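Local coordinates for alpha-glucosidase ([Eubacterium] rectale, PDB 6PNR), which hydrolyses alpha-glycosidic bonds as a member of glycoside hydrolase family 31, probably acting as a sulfoquinovosidase on glycosides derived from sulfolipid, at residues 237-242 / 553-558; 252-257 / 299-304; 257-262 / 536-541; 505-510 / 542-547. One frame throughout, in Å; residues are numbered along the deposited sequence.

Contact 1 (237-242 / 553-558); sequences WVYNGL and MLAPYT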
loop_
_atom_site.group_PDB
_atom_site.type_symbol
_atom_site.label_atom_id
_atom_site.label_comp_id
_atom_site.label_asym_id
_atom_site.label_seq_id
_atom_site.Cartn_x
_atom_site.Cartn_y
_atom_site.Cartn_z
ATOM N N TRP A 237 -0.263 4.090 46.989
ATOM C CA TRP A 237 -1.596 4.679 46.870
ATOM C C TRP A 237 -2.332 4.263 45.598
ATOM O O TRP A 237 -3.559 4.419 45.548
ATOM C CB TRP A 237 -1.541 6.214 46.947
ATOM C CG TRP A 237 -0.623 6.901 45.965
ATOM C CD1 TRP A 237 0.643 7.349 46.214
ATOM C CD2 TRP A 237 -0.904 7.237 44.594
ATOM N NE1 TRP A 237 1.163 7.943 45.094
ATOM C CE2 TRP A 237 0.240 7.883 44.084
ATOM C CE3 TRP A 237 -2.008 7.056 43.753
ATOM C CZ2 TRP A 237 0.317 8.347 42.774
ATOM C CZ3 TRP A 237 -1.933 7.519 42.447
ATOM C CH2 TRP A 237 -0.778 8.158 41.971
ATOM N N VAL A 238 -1.642 3.734 44.575
ATOM C CA VAL A 238 -2.381 3.367 43.365
ATOM C C VAL A 238 -3.378 2.255 43.669
ATOM O O VAL A 238 -4.432 2.164 43.027
ATOM C CB VAL A 238 -1.457 2.961 42.185
ATOM C CG1 VAL A 238 -0.343 3.970 41.949
ATOM C CG2 VAL A 238 -0.920 1.542 42.337
ATOM N N TYR A 239 -3.089 1.416 44.661
ATOM C CA TYR A 239 -3.956 0.284 44.968
ATOM C C TYR A 239 -5.196 0.677 45.756
ATOM O O TYR A 239 -6.013 -0.199 46.051
ATOM C CB TYR A 239 -3.175 -0.793 45.751
ATOM C CG TYR A 239 -1.925 -1.237 45.013
ATOM C CD1 TYR A 239 -1.999 -2.123 43.941
ATOM C CD2 TYR A 239 -0.681 -0.730 45.360
ATOM C CE1 TYR A 239 -0.858 -2.504 43.242
ATOM C CE2 TYR A 239 0.471 -1.111 44.676
ATOM C CZ TYR A 239 0.379 -1.998 43.626
ATOM O OH TYR A 239 1.533 -2.365 42.964
ATOM N N ASN A 240 -5.346 1.952 46.119
ATOM C CA ASN A 240 -6.557 2.423 46.790
ATOM C C ASN A 240 -7.794 2.390 45.897
ATOM O O ASN A 240 -8.898 2.594 46.404
ATOM C CB ASN A 240 -6.362 3.857 47.312
ATOM C CG ASN A 240 -5.338 3.948 48.436
ATOM O OD1 ASN A 240 -5.062 2.963 49.107
ATOM N ND2 ASN A 240 -4.792 5.144 48.659
ATOM N N GLY A 241 -7.654 2.155 44.593
ATOM C CA GLY A 241 -8.825 2.199 43.740
ATOM C C GLY A 241 -8.602 2.829 42.375
ATOM O O GLY A 241 -7.508 2.759 41.798
ATOM N N LEU A 242 -9.655 3.443 41.847
ATOM C CA LEU A 242 -9.667 3.885 40.459
ATOM C C LEU A 242 -8.992 5.244 40.310
ATOM O O LEU A 242 -9.084 6.099 41.195
ATOM C CB LEU A 242 -11.116 3.964 39.966
ATOM C CG LEU A 242 -11.442 4.266 38.509
ATOM C CD1 LEU A 242 -10.911 3.163 37.616
ATOM C CD2 LEU A 242 -12.988 4.403 38.351
ATOM N N MET A 553 -9.224 -5.723 46.362
ATOM C CA MET A 553 -9.084 -7.007 47.045
ATOM C C MET A 553 -7.897 -7.802 46.507
ATOM O O MET A 553 -7.239 -8.531 47.267
ATOM C CB MET A 553 -10.386 -7.806 46.915
ATOM C CG MET A 553 -11.554 -7.151 47.630
ATOM S SD MET A 553 -13.116 -7.983 47.291
ATOM C CE MET A 553 -12.869 -9.525 48.189
ATOM N N LEU A 554 -7.593 -7.657 45.214
ATOM C CA LEU A 554 -6.452 -8.341 44.617
ATOM C C LEU A 554 -5.122 -7.719 45.021
ATOM O O LEU A 554 -4.083 -8.379 44.887
ATOM C CB LEU A 554 -6.560 -8.327 43.081
ATOM C CG LEU A 554 -7.626 -9.188 42.392
ATOM C CD1 LEU A 554 -7.847 -8.746 40.953
ATOM C CD2 LEU A 554 -7.222 -10.659 42.423
ATOM N N ALA A 555 -5.133 -6.472 45.491
ATOM C CA ALA A 555 -3.899 -5.715 45.709
ATOM C C ALA A 555 -2.805 -6.450 46.476
ATOM O O ALA A 555 -1.627 -6.291 46.106
ATOM C CB ALA A 555 -4.225 -4.400 46.433
ATOM N N PRO A 556 -3.084 -7.200 47.547
ATOM C CA PRO A 556 -1.986 -7.910 48.216
ATOM C C PRO A 556 -1.252 -8.846 47.280
ATOM O O PRO A 556 -0.033 -8.991 47.399
ATOM C CB PRO A 556 -2.689 -8.669 49.349
ATOM C CG PRO A 556 -3.915 -7.881 49.630
ATOM C CD PRO A 556 -4.351 -7.315 48.304
ATOM N N TYR A 557 -1.961 -9.472 46.334
ATOM C CA TYR A 557 -1.321 -10.293 45.313
ATOM C C TYR A 557 -0.612 -9.427 44.273
ATOM O O TYR A 557 0.558 -9.665 43.942
ATOM C CB TYR A 557 -2.375 -11.197 44.654
ATOM C CG TYR A 557 -1.865 -12.014 43.484
ATOM C CD1 TYR A 557 -0.865 -12.969 43.657
ATOM C CD2 TYR A 557 -2.400 -11.845 42.202
ATOM C CE1 TYR A 557 -0.398 -13.733 42.574
ATOM C CE2 TYR A 557 -1.939 -12.602 41.117
ATOM C CZ TYR A 557 -0.940 -13.533 41.307
ATOM O OH TYR A 557 -0.488 -14.273 40.233
ATOM N N THR A 558 -1.308 -8.405 43.763
ATOM C CA THR A 558 -0.755 -7.551 42.714
ATOM C C THR A 558 0.519 -6.857 43.171
ATOM O O THR A 558 1.470 -6.716 42.395
ATOM C CB THR A 558 -1.789 -6.514 42.289
ATOM O OG1 THR A 558 -3.017 -7.183 41.970
ATOM C CG2 THR A 558 -1.290 -5.722 41.086
#
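Tyr239 makes every apolar contact between the short 3-10 segment that ends at Asn240 and helix residues 553-558. Its CB meets Ala555 CB at 3.8 Å, and that methyl also lies 4.0 Å from Tyr239 CD1, approaching the ring obliquely. Farther along the phenol, CE1 is 3.9 Å from Thr558 CG2, which sits at the ring edge near its plane. With OG1 beside the backbone N (chi1 -52°), CG2 stands anti to that N and faces Tyr239 CE1. The ring's rotation is limited from its own segment too: Val238 CG2 lies 3.7 Å above the plane, over the centre of one face. Between these two segments the contact is apolar, and each segment has backbone bonds of its own. Asn240 N bonds to Trp237 O at 3.1 Å and closes the 3-10 turn, while Thr558 N reaches Leu554 O at 3.0 Å. Pro556 has no N-H to give and Tyr557 N bonds only weakly, to Leu554 O, so the helix kinks here. With 137 Å² buried, this is small van der Waals packing in a buried place. Tyr239 also touches Tyr551, Lys559 and Val562, so it lies along several turns of helix 538-568. Another side of that helix is covered by helix 655-665, where Leu554 packs on Phe658, and the 3-10 segment leads through Gly241 into strand 242-245, the first strand of the parallel barrel sheet.

Contact 2 (252-257 / 299-304); sequences RSFGLL and PDLPKK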
loop_
_atom_site.group_PDB
_atom_site.type_symbol
_atom_site.label_atom_id
_atom_site.label_comp_id
_atom_site.label_asym_id
_atom_site.label_seq_id
_atom_site.Cartn_x
_atom_site.Cartn_y
_atom_site.Cartn_z
ATOM N N ARG A 252 -16.635 21.077 37.579
ATOM C CA ARG A 252 -17.033 19.827 36.923
ATOM C C ARG A 252 -16.168 18.651 37.386
ATOM O O ARG A 252 -16.686 17.576 37.721
ATOM C CB ARG A 252 -16.971 19.968 35.399
ATOM C CG ARG A 252 -17.535 18.744 34.649
ATOM C CD ARG A 252 -17.486 18.906 33.127
ATOM N NE ARG A 252 -18.154 17.794 32.429
ATOM C CZ ARG A 252 -17.609 16.604 32.162
ATOM N NH1 ARG A 252 -16.360 16.319 32.532
ATOM N NH2 ARG A 252 -18.315 15.679 31.521
ATOM N N SER A 253 -14.844 18.832 37.389
ATOM C CA SER A 253 -13.945 17.727 37.721
ATOM C C SER A 253 -14.114 17.292 39.170
ATOM O O SER A 253 -14.334 16.109 39.451
ATOM C CB SER A 253 -12.491 18.126 37.445
ATOM O OG SER A 253 -12.252 18.189 36.054
ATOM N N PHE A 254 -14.013 18.228 40.114
ATOM C CA PHE A 254 -14.200 17.814 41.502
ATOM C C PHE A 254 -15.651 17.450 41.788
ATOM O O PHE A 254 -15.911 16.633 42.685
ATOM C CB PHE A 254 -13.675 18.892 42.451
ATOM C CG PHE A 254 -12.168 19.085 42.352
ATOM C CD1 PHE A 254 -11.303 18.072 42.730
ATOM C CD2 PHE A 254 -11.629 20.251 41.846
ATOM C CE1 PHE A 254 -9.926 18.228 42.626
ATOM C CE2 PHE A 254 -10.256 20.413 41.734
ATOM C CZ PHE A 254 -9.403 19.396 42.126
ATOM N N GLY A 255 -16.595 17.993 41.011
ATOM C CA GLY A 255 -17.964 17.514 41.085
ATOM C C GLY A 255 -18.104 16.055 40.690
ATOM O O GLY A 255 -18.840 15.298 41.327
ATOM N N LEU A 256 -17.405 15.642 39.630
ATOM C CA LEU A 256 -17.461 14.245 39.201
ATOM C C LEU A 256 -16.758 13.327 40.199
ATOM O O LEU A 256 -17.164 12.169 40.383
ATOM C CB LEU A 256 -16.849 14.113 37.803
ATOM C CG LEU A 256 -17.801 14.553 36.681
ATOM C CD1 LEU A 256 -17.082 14.659 35.354
ATOM C CD2 LEU A 256 -18.954 13.599 36.590
ATOM N N LEU A 257 -15.705 13.822 40.844
ATOM C CA LEU A 257 -15.088 13.083 41.942
ATOM C C LEU A 257 -16.103 12.797 43.042
ATOM O O LEU A 257 -16.277 11.648 43.466
ATOM C CB LEU A 257 -13.916 13.887 42.498
ATOM C CG LEU A 257 -13.267 13.326 43.763
ATOM C CD1 LEU A 257 -12.813 11.889 43.510
ATOM C CD2 LEU A 257 -12.089 14.224 44.137
ATOM N N PRO A 299 -8.851 27.556 39.285
ATOM C CA PRO A 299 -8.303 28.538 40.236
ATOM C C PRO A 299 -7.928 27.904 41.569
ATOM O O PRO A 299 -8.645 27.058 42.108
ATOM C CB PRO A 299 -9.441 29.553 40.402
ATOM C CG PRO A 299 -10.677 28.797 40.054
ATOM C CD PRO A 299 -10.247 27.874 38.929
ATOM N N ASP A 300 -6.777 28.326 42.092
ATOM C CA ASP A 300 -6.270 27.841 43.372
ATOM C C ASP A 300 -6.174 26.314 43.394
ATOM O O ASP A 300 -6.463 25.664 44.397
ATOM C CB ASP A 300 -7.131 28.359 44.524
ATOM C CG ASP A 300 -7.023 29.875 44.702
ATOM O OD1 ASP A 300 -6.128 30.506 44.082
ATOM O OD2 ASP A 300 -7.842 30.434 45.458
ATOM N N LEU A 301 -5.760 25.733 42.273
ATOM C CA LEU A 301 -5.577 24.283 42.229
ATOM C C LEU A 301 -4.689 23.755 43.355
ATOM O O LEU A 301 -5.064 22.740 43.968
ATOM C CB LEU A 301 -5.024 23.877 40.853
ATOM C CG LEU A 301 -4.794 22.378 40.626
ATOM C CD1 LEU A 301 -6.062 21.591 40.876
ATOM C CD2 LEU A 301 -4.268 22.115 39.228
ATOM N N PRO A 302 -3.558 24.384 43.707
ATOM C CA PRO A 302 -2.739 23.821 44.801
ATOM C C PRO A 302 -3.506 23.659 46.097
ATOM O O PRO A 302 -3.332 22.665 46.813
ATOM C CB PRO A 302 -1.593 24.840 44.937
ATOM C CG PRO A 302 -1.480 25.467 43.565
ATOM C CD PRO A 302 -2.922 25.577 43.111
ATOM N N LYS A 303 -4.377 24.615 46.411
ATOM C CA LYS A 303 -5.232 24.482 47.584
ATOM C C LYS A 303 -6.183 23.291 47.444
ATOM O O LYS A 303 -6.367 22.516 48.394
ATOM C CB LYS A 303 -6.009 25.792 47.782
ATOM C CG LYS A 303 -6.593 25.978 49.169
ATOM C CD LYS A 303 -7.236 27.359 49.338
ATOM C CE LYS A 303 -7.765 27.545 50.768
ATOM N NZ LYS A 303 -8.353 28.897 51.015
ATOM N N LYS A 304 -6.804 23.137 46.267
ATOM C CA LYS A 304 -7.723 22.021 46.045
ATOM C C LYS A 304 -7.012 20.686 46.173
ATOM O O LYS A 304 -7.570 19.727 46.720
ATOM C CB LYS A 304 -8.365 22.119 44.664
ATOM C CG LYS A 304 -9.190 23.368 44.421
ATOM C CD LYS A 304 -10.534 23.256 45.114
ATOM C CE LYS A 304 -11.547 24.191 44.475
ATOM N NZ LYS A 304 -11.087 25.607 44.545
#
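Phe254 meets Leu301 and Lys304 between two outer helices of the TIM barrel. Helix 250-262 links the parallel strands 242-245 and 267-271, and helix 301-310 links 267-271 to 314-319, so the contact joins consecutive beta-alpha-beta crossovers. At the start of the first segment, Arg252 turns elsewhere, to a salt bridge with Glu524, and Ser253 OG is hydrogen-bonded to Tyr298 OH, just ahead of the second segment. Phe254 then carries the cross-helix packing: CG is anti to the carbonyl carbon (chi1 -65°), and the ring bridges a CA separation of 9.0 Å to Lys304. Its CZ lies 4.2 Å from Leu301 CD1, a methyl that meets the rim of the ring, and the two side chains cross at about a right angle. Phe254 and Leu301 both also touch Phe315 of strand 314-319. A serine here would probably open a gap between the helices, leaving Leu301 CD1 and the root of Lys304 without their aromatic partner. Three residues on, Leu257 reaches Ile308, a later residue of the second helix. Lys304 offers Phe254 only its aliphatic base: CB is 3.9 Å from CZ, and CG, before the chain bends at chi2 (-77°), is 4.1 Å from CE2.

Contact 3 (257-262 / 536-541); sequences LDKTLD and DDEDTM
The Glu538 carboxylate is the flat group nearest Lys259, its OE2 a loose 4.4 Å from Lys259 CE. A second carboxylate, that of Asp537, works within its own segment, at the N-cap of helix 538-568. Its OD2 accepts on the anti side from both Thr540 OG1 (2.7 Å) and Thr540 N (2.9 Å), which come from opposite faces of the plane, 24° and 32° out of it. Two bonds from one residue fix the cap, and Lys504 NZ adds a salt bridge to the same oxygen. Between the helices, the touch is aliphatic. Lys259 runs out extended from helix 250-262, and its CE lies 3.9 Å from the Met541 CE methyl. Met541 bends at chi3 (-82°) to bring that methyl up, and the chains run transverse to each other. The joint lies toward the surface, where the first outer helix of the TIM barrel passes the start of helix 538-568. Lys259 NZ, 4.8 Å from Glu538 OE2, is hydrogen-bonded instead to Tyr535 O, and Glu538 OE2 forms a salt bridge with Arg263. Their mutual attraction is thus probably only long-range: the firm polar ties here run through Tyr535 O and Arg263, while the closest packing is methylene against methyl.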
loop_
_atom_site.group_PDB
_atom_site.type_symbol
_atom_site.label_atom_id
_atom_site.label_comp_id
_atom_site.label_asym_id
_atom_site.label_seq_id
_atom_site.Cartn_x
_atom_site.Cartn_y
_atom_site.Cartn_z
ATOM N N LEU A 257 -15.705 13.822 40.844
ATOM C CA LEU A 257 -15.088 13.083 41.942
ATOM C C LEU A 257 -16.103 12.797 43.042
ATOM O O LEU A 257 -16.277 11.648 43.466
ATOM C CB LEU A 257 -13.916 13.887 42.498
ATOM C CG LEU A 257 -13.267 13.326 43.763
ATOM C CD1 LEU A 257 -12.813 11.889 43.510
ATOM C CD2 LEU A 257 -12.089 14.224 44.137
ATOM N N ASP A 258 -16.793 13.844 43.506
ATOM C CA ASP A 258 -17.835 13.674 44.514
ATOM C C ASP A 258 -18.894 12.672 44.066
ATOM O O ASP A 258 -19.303 11.801 44.844
ATOM C CB ASP A 258 -18.467 15.031 44.834
ATOM C CG ASP A 258 -17.475 16.003 45.459
ATOM O OD1 ASP A 258 -16.526 15.536 46.125
ATOM O OD2 ASP A 258 -17.641 17.232 45.289
ATOM N N LYS A 259 -19.350 12.778 42.810
ATOM C CA LYS A 259 -20.340 11.836 42.288
ATOM C C LYS A 259 -19.807 10.412 42.325
ATOM O O LYS A 259 -20.501 9.477 42.747
ATOM C CB LYS A 259 -20.722 12.223 40.846
ATOM C CG LYS A 259 -21.832 11.371 40.245
ATOM C CD LYS A 259 -22.107 11.784 38.797
ATOM C CE LYS A 259 -23.490 11.324 38.351
ATOM N NZ LYS A 259 -23.868 11.829 36.992
ATOM N N THR A 260 -18.565 10.228 41.890
ATOM C CA THR A 260 -17.968 8.895 41.901
ATOM C C THR A 260 -17.917 8.326 43.315
ATOM O O THR A 260 -18.358 7.194 43.566
ATOM C CB THR A 260 -16.574 8.967 41.283
ATOM O OG1 THR A 260 -16.698 9.474 39.945
ATOM C CG2 THR A 260 -15.924 7.583 41.260
ATOM N N LEU A 261 -17.417 9.119 44.259
ATOM C CA LEU A 261 -17.377 8.692 45.654
ATOM C C LEU A 261 -18.781 8.457 46.206
ATOM O O LEU A 261 -19.003 7.514 46.978
ATOM C CB LEU A 261 -16.634 9.729 46.497
ATOM C CG LEU A 261 -15.143 9.899 46.186
ATOM C CD1 LEU A 261 -14.616 11.203 46.785
ATOM C CD2 LEU A 261 -14.337 8.707 46.693
ATOM N N ASP A 262 -19.742 9.307 45.833
ATOM C CA ASP A 262 -21.108 9.119 46.322
ATOM C C ASP A 262 -21.680 7.784 45.871
ATOM O O ASP A 262 -22.517 7.200 46.570
ATOM C CB ASP A 262 -22.014 10.259 45.853
ATOM C CG ASP A 262 -23.471 10.047 46.254
ATOM O OD1 ASP A 262 -23.777 10.110 47.468
ATOM O OD2 ASP A 262 -24.303 9.798 45.353
ATOM N N ASP A 536 -22.252 8.518 33.162
ATOM C CA ASP A 536 -23.513 8.741 32.469
ATOM C C ASP A 536 -24.618 7.812 32.948
ATOM O O ASP A 536 -25.788 8.086 32.679
ATOM C CB ASP A 536 -23.366 8.514 30.959
ATOM C CG ASP A 536 -22.572 9.609 30.248
ATOM O OD1 ASP A 536 -22.321 10.685 30.834
ATOM O OD2 ASP A 536 -22.195 9.367 29.079
ATOM N N ASP A 537 -24.282 6.708 33.616
ATOM C CA ASP A 537 -25.209 5.590 33.752
ATOM C C ASP A 537 -25.115 5.025 35.161
ATOM O O ASP A 537 -24.036 4.587 35.565
ATOM C CB ASP A 537 -24.876 4.503 32.727
ATOM C CG ASP A 537 -25.872 3.355 32.742
ATOM O OD1 ASP A 537 -27.039 3.582 32.343
ATOM O OD2 ASP A 537 -25.484 2.227 33.116
ATOM N N GLU A 538 -26.239 5.001 35.896
ATOM C CA GLU A 538 -26.178 4.544 37.286
ATOM C C GLU A 538 -25.794 3.070 37.373
ATOM O O GLU A 538 -25.000 2.685 38.236
ATOM C CB GLU A 538 -27.513 4.789 38.000
ATOM C CG GLU A 538 -27.855 6.258 38.207
ATOM C CD GLU A 538 -26.812 7.003 39.027
ATOM O OE1 GLU A 538 -26.300 6.422 40.006
ATOM O OE2 GLU A 538 -26.509 8.174 38.702
ATOM N N ASP A 539 -26.345 2.229 36.486
ATOM C CA ASP A 539 -26.010 0.808 36.503
ATOM C C ASP A 539 -24.517 0.598 36.281
ATOM O O ASP A 539 -23.901 -0.272 36.918
ATOM C CB ASP A 539 -26.827 0.056 35.445
ATOM C CG ASP A 539 -26.504 -1.437 35.395
ATOM O OD1 ASP A 539 -26.800 -2.144 36.380
ATOM O OD2 ASP A 539 -25.954 -1.906 34.370
ATOM N N THR A 540 -23.914 1.405 35.408
ATOM C CA THR A 540 -22.477 1.308 35.167
ATOM C C THR A 540 -21.679 1.692 36.404
ATOM O O THR A 540 -20.679 1.040 36.730
ATOM C CB THR A 540 -22.077 2.190 33.979
ATOM O OG1 THR A 540 -22.810 1.787 32.814
ATOM C CG2 THR A 540 -20.589 2.042 33.676
ATOM N N MET A 541 -22.103 2.740 37.115
ATOM C CA MET A 541 -21.368 3.135 38.311
ATOM C C MET A 541 -21.476 2.071 39.402
ATOM O O MET A 541 -20.508 1.819 40.133
ATOM C CB MET A 541 -21.858 4.494 38.807
ATOM C CG MET A 541 -21.380 5.613 37.916
ATOM S SD MET A 541 -21.746 7.256 38.514
ATOM C CE MET A 541 -23.436 7.399 37.973
#

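Contact 4 (505-510 / 542-547); sequences ELFLRW and ERLARL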
loop_
_atom_site.group_PDB
_atom_site.type_symbol
_atom_site.label_atom_id
_atom_site.label_comp_id
_atom_site.label_asym_id
_atom_site.label_seq_id
_atom_site.Cartn_x
_atom_site.Cartn_y
_atom_site.Cartn_z
ATOM N N GLU A 505 -21.252 -1.223 26.988
ATOM C CA GLU A 505 -20.727 -2.581 27.063
ATOM C C GLU A 505 -19.211 -2.587 26.889
ATOM O O GLU A 505 -18.497 -3.326 27.582
ATOM C CB GLU A 505 -21.396 -3.463 26.000
ATOM C CG GLU A 505 -20.948 -4.933 26.045
ATOM C CD GLU A 505 -21.279 -5.697 24.770
ATOM O OE1 GLU A 505 -21.632 -5.045 23.764
ATOM O OE2 GLU A 505 -21.162 -6.942 24.768
ATOM N N LEU A 506 -18.708 -1.771 25.966
ATOM C CA LEU A 506 -17.263 -1.676 25.759
ATOM C C LEU A 506 -16.554 -1.171 27.008
ATOM O O LEU A 506 -15.519 -1.713 27.408
ATOM C CB LEU A 506 -16.952 -0.757 24.582
ATOM C CG LEU A 506 -15.427 -0.617 24.474
ATOM C CD1 LEU A 506 -14.806 -1.927 23.961
ATOM C CD2 LEU A 506 -15.046 0.554 23.650
ATOM N N PHE A 507 -17.079 -0.112 27.626
ATOM C CA PHE A 507 -16.442 0.389 28.835
ATOM C C PHE A 507 -16.380 -0.697 29.895
ATOM O O PHE A 507 -15.343 -0.873 30.552
ATOM C CB PHE A 507 -17.175 1.623 29.377
ATOM C CG PHE A 507 -16.615 2.114 30.687
ATOM C CD1 PHE A 507 -17.021 1.543 31.893
ATOM C CD2 PHE A 507 -15.653 3.108 30.716
ATOM C CE1 PHE A 507 -16.477 1.961 33.106
ATOM C CE2 PHE A 507 -15.107 3.535 31.923
ATOM C CZ PHE A 507 -15.523 2.958 33.119
ATOM N N LEU A 508 -17.480 -1.438 30.077
ATOM C CA LEU A 508 -17.529 -2.432 31.144
ATOM C C LEU A 508 -16.622 -3.626 30.850
ATOM O O LEU A 508 -15.944 -4.124 31.757
ATOM C CB LEU A 508 -18.971 -2.885 31.372
ATOM C CG LEU A 508 -19.843 -1.812 32.031
ATOM C CD1 LEU A 508 -21.301 -2.231 31.994
ATOM C CD2 LEU A 508 -19.377 -1.551 33.459
ATOM N N ARG A 509 -16.604 -4.109 29.603
ATOM C CA ARG A 509 -15.669 -5.175 29.238
ATOM C C ARG A 509 -14.224 -4.730 29.424
ATOM O O ARG A 509 -13.371 -5.534 29.817
ATOM C CB ARG A 509 -15.881 -5.626 27.787
ATOM C CG ARG A 509 -17.098 -6.520 27.560
ATOM C CD ARG A 509 -16.997 -7.829 28.367
ATOM N NE ARG A 509 -18.093 -8.719 27.991
ATOM C CZ ARG A 509 -18.484 -9.792 28.672
ATOM N NH1 ARG A 509 -17.874 -10.140 29.798
ATOM N NH2 ARG A 509 -19.503 -10.518 28.216
ATOM N N TRP A 510 -13.917 -3.465 29.108
ATOM C CA TRP A 510 -12.554 -2.974 29.316
ATOM C C TRP A 510 -12.215 -2.890 30.800
ATOM O O TRP A 510 -11.099 -3.233 31.209
ATOM C CB TRP A 510 -12.379 -1.604 28.652
ATOM C CG TRP A 510 -11.012 -1.354 28.001
ATOM C CD1 TRP A 510 -9.784 -1.387 28.603
ATOM C CD2 TRP A 510 -10.779 -0.972 26.634
ATOM N NE1 TRP A 510 -8.796 -1.074 27.683
ATOM C CE2 TRP A 510 -9.387 -0.808 26.472
ATOM C CE3 TRP A 510 -11.618 -0.779 25.524
ATOM C CZ2 TRP A 510 -8.811 -0.465 25.247
ATOM C CZ3 TRP A 510 -11.047 -0.433 24.305
ATOM C CH2 TRP A 510 -9.653 -0.279 24.179
ATOM N N GLU A 542 -22.632 1.418 39.512
ATOM C CA GLU A 542 -22.766 0.330 40.474
ATOM C C GLU A 542 -21.881 -0.849 40.093
ATOM O O GLU A 542 -21.231 -1.452 40.959
ATOM C CB GLU A 542 -24.231 -0.098 40.573
ATOM C CG GLU A 542 -25.150 1.001 41.101
ATOM C CD GLU A 542 -26.624 0.749 40.772
ATOM O OE1 GLU A 542 -26.973 -0.420 40.479
ATOM O OE2 GLU A 542 -27.423 1.720 40.797
ATOM N N ARG A 543 -21.836 -1.182 38.798
ATOM C CA ARG A 543 -20.962 -2.252 38.323
ATOM C C ARG A 543 -19.492 -1.903 38.522
ATOM O O ARG A 543 -18.695 -2.752 38.931
ATOM C CB ARG A 543 -21.238 -2.531 36.843
ATOM C CG ARG A 543 -22.524 -3.294 36.570
ATOM C CD ARG A 543 -22.800 -3.298 35.070
ATOM N NE ARG A 543 -23.966 -4.097 34.714
ATOM C CZ ARG A 543 -23.921 -5.409 34.516
ATOM N NH1 ARG A 543 -22.769 -6.058 34.647
ATOM N NH2 ARG A 543 -25.023 -6.068 34.184
ATOM N N LEU A 544 -19.107 -0.669 38.192
ATOM C CA LEU A 544 -17.714 -0.265 38.319
ATOM C C LEU A 544 -17.263 -0.314 39.779
ATOM O O LEU A 544 -16.122 -0.692 40.075
ATOM C CB LEU A 544 -17.535 1.135 37.722
ATOM C CG LEU A 544 -16.124 1.715 37.688
ATOM C CD1 LEU A 544 -15.210 0.779 36.918
ATOM C CD2 LEU A 544 -16.170 3.087 37.032
ATOM N N ALA A 545 -18.150 0.056 40.707
ATOM C CA ALA A 545 -17.832 -0.069 42.129
ATOM C C ALA A 545 -17.390 -1.486 42.474
ATOM O O ALA A 545 -16.402 -1.684 43.192
ATOM C CB ALA A 545 -19.047 0.326 42.974
ATOM N N ARG A 546 -18.110 -2.487 41.965
ATOM C CA ARG A 546 -17.717 -3.874 42.185
ATOM C C ARG A 546 -16.359 -4.180 41.554
ATOM O O ARG A 546 -15.481 -4.767 42.203
ATOM C CB ARG A 546 -18.794 -4.806 41.642
ATOM C CG ARG A 546 -18.338 -6.249 41.431
ATOM C CD ARG A 546 -19.513 -7.106 40.990
ATOM N NE ARG A 546 -19.145 -8.483 40.718
ATOM C CZ ARG A 546 -18.549 -8.899 39.608
ATOM N NH1 ARG A 546 -18.227 -8.034 38.642
ATOM N NH2 ARG A 546 -18.273 -10.189 39.467
ATOM N N LEU A 547 -16.163 -3.782 40.288
ATOM C CA LEU A 547 -14.908 -4.091 39.607
ATOM C C LEU A 547 -13.723 -3.450 40.319
ATOM O O LEU A 547 -12.670 -4.078 40.484
ATOM C CB LEU A 547 -14.966 -3.634 38.143
ATOM C CG LEU A 547 -16.119 -4.199 37.286
ATOM C CD1 LEU A 547 -16.128 -3.606 35.881
ATOM C CD2 LEU A 547 -16.106 -5.724 37.219
#
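Arg543 and Leu508 form the tightest meeting between helices 504-514 and 538-568, whose local axes run 10.9 Å apart at 12°, nearly parallel. Followed outward, Arg543 first places CB 4.0 Å from Leu508 CD2. CG, anti to the carbonyl carbon (chi1 -75°), carries the extended chain onward, and CD comes 3.6 Å from Leu508 CD1, the two chains running crosswise. NE then turns to a salt bridge with Asp539, one turn earlier on the same helix, and at the tip NH1 is hydrogen-bonded to Leu641 O. Deeper in, Leu544 sets CD2 4.0 Å from Phe507 CZ, against the ring's rim. Both hold CG anti to the backbone N, which turns their ends between the helices. Leu547 CD1 rests 4.2 Å from Leu508 O. The pair belongs to the TIM barrel's helical outer layer, and the Phe507 side chain is about 14 Å from the bound aza-sugar inhibitor, so this is structural packing. Leucine methyls, the Phe507 ring edge and the arginine's aliphatic part make the seam, while NE and NH1 find their partners outside the two segments; the charge is therefore likely to be balanced mainly by Asp539 and to add little to the attraction between these helices.

Overall arrangement
All four contacts lie within the barrel domain. Contacts 1 and 4 are buried, whereas contacts 2 and 3 are only partly so and lie farther from the chain's centre. Helix 538-568 serves contacts 3, 4 and 1 in turn along its length; helix 250-262 serves contacts 2 and 3, which share Leu257. Contacts 3 and 4, with centres 11 Å apart, join through Thr540 CG2, 3.8 Å from Leu508 CD2, and contacts 4 and 1 through Leu242 CD2, 3.7 Å from Leu544 CD2. By chemistry, contact 1 is tyrosine against alanine and threonine; contact 4 adds an arginine chain at its rim; contact 2 still rests on a phenylalanine, and in contacts 2 and 3 lysines lend methylenes.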